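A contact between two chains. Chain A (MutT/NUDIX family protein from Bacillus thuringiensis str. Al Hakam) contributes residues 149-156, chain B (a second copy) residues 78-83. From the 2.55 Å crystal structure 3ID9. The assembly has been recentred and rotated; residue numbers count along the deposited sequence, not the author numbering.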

# COMPACT_ATOMS: atom_id res chain seq x y z
N LEU A 149 5.57 12.71 4.01
CA LEU A 149 4.64 12.52 2.90
C LEU A 149 5.34 12.34 1.56
O LEU A 149 4.80 11.71 0.65
N ALA A 150 6.54 12.89 1.44
CA ALA A 150 7.31 12.79 0.21
C ALA A 150 7.57 11.34 -0.20
O ALA A 150 7.74 11.06 -1.39
N ASN A 151 7.61 10.43 0.77
CA ASN A 151 7.88 9.03 0.46
C ASN A 151 6.64 8.15 0.45
O ASN A 151 6.75 6.93 0.36
N ALA A 152 5.47 8.77 0.54
CA ALA A 152 4.22 8.03 0.54
C ALA A 152 4.12 7.07 -0.65
O ALA A 152 4.47 7.42 -1.78
N GLY A 153 3.64 5.86 -0.40
CA GLY A 153 3.48 4.89 -1.46
C GLY A 153 4.69 4.06 -1.81
O GLY A 153 4.69 3.40 -2.84
N SER A 154 5.72 4.08 -0.98
CA SER A 154 6.92 3.29 -1.25
C SER A 154 6.64 1.79 -1.14
O SER A 154 5.76 1.37 -0.39
N TYR A 155 7.39 0.99 -1.90
CA TYR A 155 7.20 -0.46 -1.92
C TYR A 155 8.55 -1.16 -2.03
O TYR A 155 9.53 -0.53 -2.43
N GLN A 156 8.64 -2.45 -1.69
CA GLN A 156 9.92 -3.15 -1.79
C GLN A 156 9.92 -4.51 -2.49
O GLN A 156 10.62 -4.69 -3.50
N LYS B 78 8.49 -1.12 -14.54
CA LYS B 78 9.02 -1.10 -13.19
C LYS B 78 8.05 -0.24 -12.38
O LYS B 78 7.40 0.66 -12.91
N ILE B 79 7.95 -0.54 -11.09
CA ILE B 79 7.06 0.20 -10.21
C ILE B 79 7.64 1.56 -9.80
O ILE B 79 8.82 1.67 -9.49
N LYS B 80 6.80 2.58 -9.83
CA LYS B 80 7.22 3.92 -9.43
C LYS B 80 6.78 4.10 -7.99
O LYS B 80 7.58 4.38 -7.11
N LYS B 81 5.48 3.93 -7.76
CA LYS B 81 4.93 4.06 -6.43
C LYS B 81 3.58 3.39 -6.26
O LYS B 81 2.87 3.10 -7.23
N LEU B 82 3.25 3.12 -5.00
CA LEU B 82 2.00 2.50 -4.62
C LEU B 82 1.02 3.68 -4.69
O LEU B 82 1.19 4.68 -3.99
N LEU B 83 0.01 3.58 -5.53
CA LEU B 83 -0.93 4.68 -5.65
C LEU B 83 -2.15 4.58 -4.75
O LEU B 83 -2.57 5.56 -4.13

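A short loop that presents several backbone carbonyls to a neighbouring chain can be held by few donors, and the contact between these two copies of a NUDIX family protein illustrates the principle. All three hydrogen bonds between these stretches run from the strand of chain B to backbone oxygens of chain A. The shortest is Leu82(B) N to Gly153(A) O, at 2.6 Å with an N-H...O angle of 162°, a nearly straight bond between strand and turn. The other two come from a single ammonium group: Lys81(B) NZ donates to Ala150(A) O at 2.9 Å and to Ala152(A) O at 3.0 Å. A lysine ammonium has three protons, so it can give a separate one to each carbonyl.

The lysine reaches them by extension. Its CA-to-CB bond points sideways, but with chi1 m, at -90°, and chi2 to chi4 all t, the chain runs out almost straight and its end comes nearer to chain A. Lys80(B), whose CA-to-CB bond points away, has chi2 between wells and chi3 and chi4 both m, and makes no contact with this stretch.

The receiving surface is shaped locally. A 3-10 segment through Asn151(A), to which Ala150(A) belongs, leads into a type II turn from Asn151(A) to Ser154(A), which holds Ala152(A) and Gly153(A). The backbone bond closing that turn, Ser154(A) N to Asn151(A) O, is weak at 3.3 Å, but the serine side chain, chi1 m and pointing away from chain B, adds a much shorter one from Ser154(A) OG to the same Asn151(A) O at 2.6 Å. Gly153(A) sits at phi/psi 86/13, where a CB would be jammed against the preceding carbonyl oxygen; it would also point toward chain B and clash with Leu82(B) O, its ideal position lying only 2.4 Å from that atom. Without one, Gly153(A) CA approaches Leu82(B) O to 3.4 Å in a CA-H...O contact. Leu82(B), chi1 t and chi2 m, points toward chain A, and its CB lies 3.0 Å from Gly153(A) O, the oxygen that accepts its own backbone N-H, whereas Leu83(B), the next residue, points away.

Farther out, the packing turns apolar. Tyr155(A), chi1 t, and Ile79(B), chi1 m and chi2 t, both point toward the opposing stretch, and Tyr155(A) CD2 meets Ile79(B) CD1 at 4.2 Å, the methyl approaching the ring obliquely. The phenol hydroxyl is hydrogen-bonded elsewhere in the structure. The polar bonds lie at the turn and the 3-10 segment before it, and a modest apolar contact extends the fit beyond them.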

# COMPACT_ATOMS: atom_id res chain seq x y z
CB LEU A 149 3.69 13.71 2.81
CG LEU A 149 2.73 13.88 3.99
CD1 LEU A 149 1.88 15.12 3.78
CD2 LEU A 149 1.85 12.64 4.12
CB ALA A 150 8.62 13.54 0.35
CB ASN A 151 8.87 8.43 1.46
CG ASN A 151 10.19 9.14 1.45
OD1 ASN A 151 11.21 8.57 1.85
ND2 ASN A 151 10.20 10.39 1.00
CB ALA A 152 3.04 9.00 0.53
CB SER A 154 8.05 3.70 -0.31
OG SER A 154 8.40 5.06 -0.51
CB TYR A 155 6.33 -0.82 -3.13
CG TYR A 155 6.25 -2.29 -3.42
CD1 TYR A 155 5.35 -3.11 -2.74
CD2 TYR A 155 7.11 -2.88 -4.34
CE1 TYR A 155 5.33 -4.48 -2.97
CE2 TYR A 155 7.10 -4.24 -4.57
CZ TYR A 155 6.20 -5.03 -3.89
OH TYR A 155 6.18 -6.39 -4.13
CB GLN A 156 10.59 -3.26 -0.42
CG GLN A 156 9.70 -3.74 0.72
CD GLN A 156 9.15 -5.14 0.53
OE1 GLN A 156 8.07 -5.31 -0.04
NE2 GLN A 156 9.89 -6.15 0.98
CB LYS B 78 10.43 -0.52 -13.14
CG LYS B 78 10.52 0.98 -13.22
CD LYS B 78 11.99 1.42 -13.14
CE LYS B 78 12.14 2.92 -13.33
NZ LYS B 78 13.57 3.34 -13.30
CB ILE B 79 6.76 -0.64 -8.94
CG1 ILE B 79 5.92 -1.85 -9.35
CG2 ILE B 79 6.05 0.21 -7.89
CD1 ILE B 79 5.41 -2.67 -8.20
CB LYS B 80 6.54 5.00 -10.29
CG LYS B 80 7.08 5.12 -11.70
CD LYS B 80 7.76 6.47 -11.92
CE LYS B 80 6.76 7.63 -11.88
NZ LYS B 80 5.80 7.59 -13.02
CB LYS B 81 4.80 5.54 -6.05
CG LYS B 81 6.03 6.10 -5.35
CD LYS B 81 5.76 7.51 -4.85
CE LYS B 81 6.88 7.99 -3.94
NZ LYS B 81 6.47 9.20 -3.16
CB LEU B 82 2.12 1.99 -3.19
CG LEU B 82 1.18 0.93 -2.63
CD1 LEU B 82 -0.21 1.17 -3.16
CD2 LEU B 82 1.69 -0.45 -3.00
CB LEU B 83 -1.41 4.81 -7.10
CG LEU B 83 -2.52 5.84 -7.28
CD1 LEU B 83 -1.93 7.24 -7.11
CD2 LEU B 83 -3.16 5.70 -8.66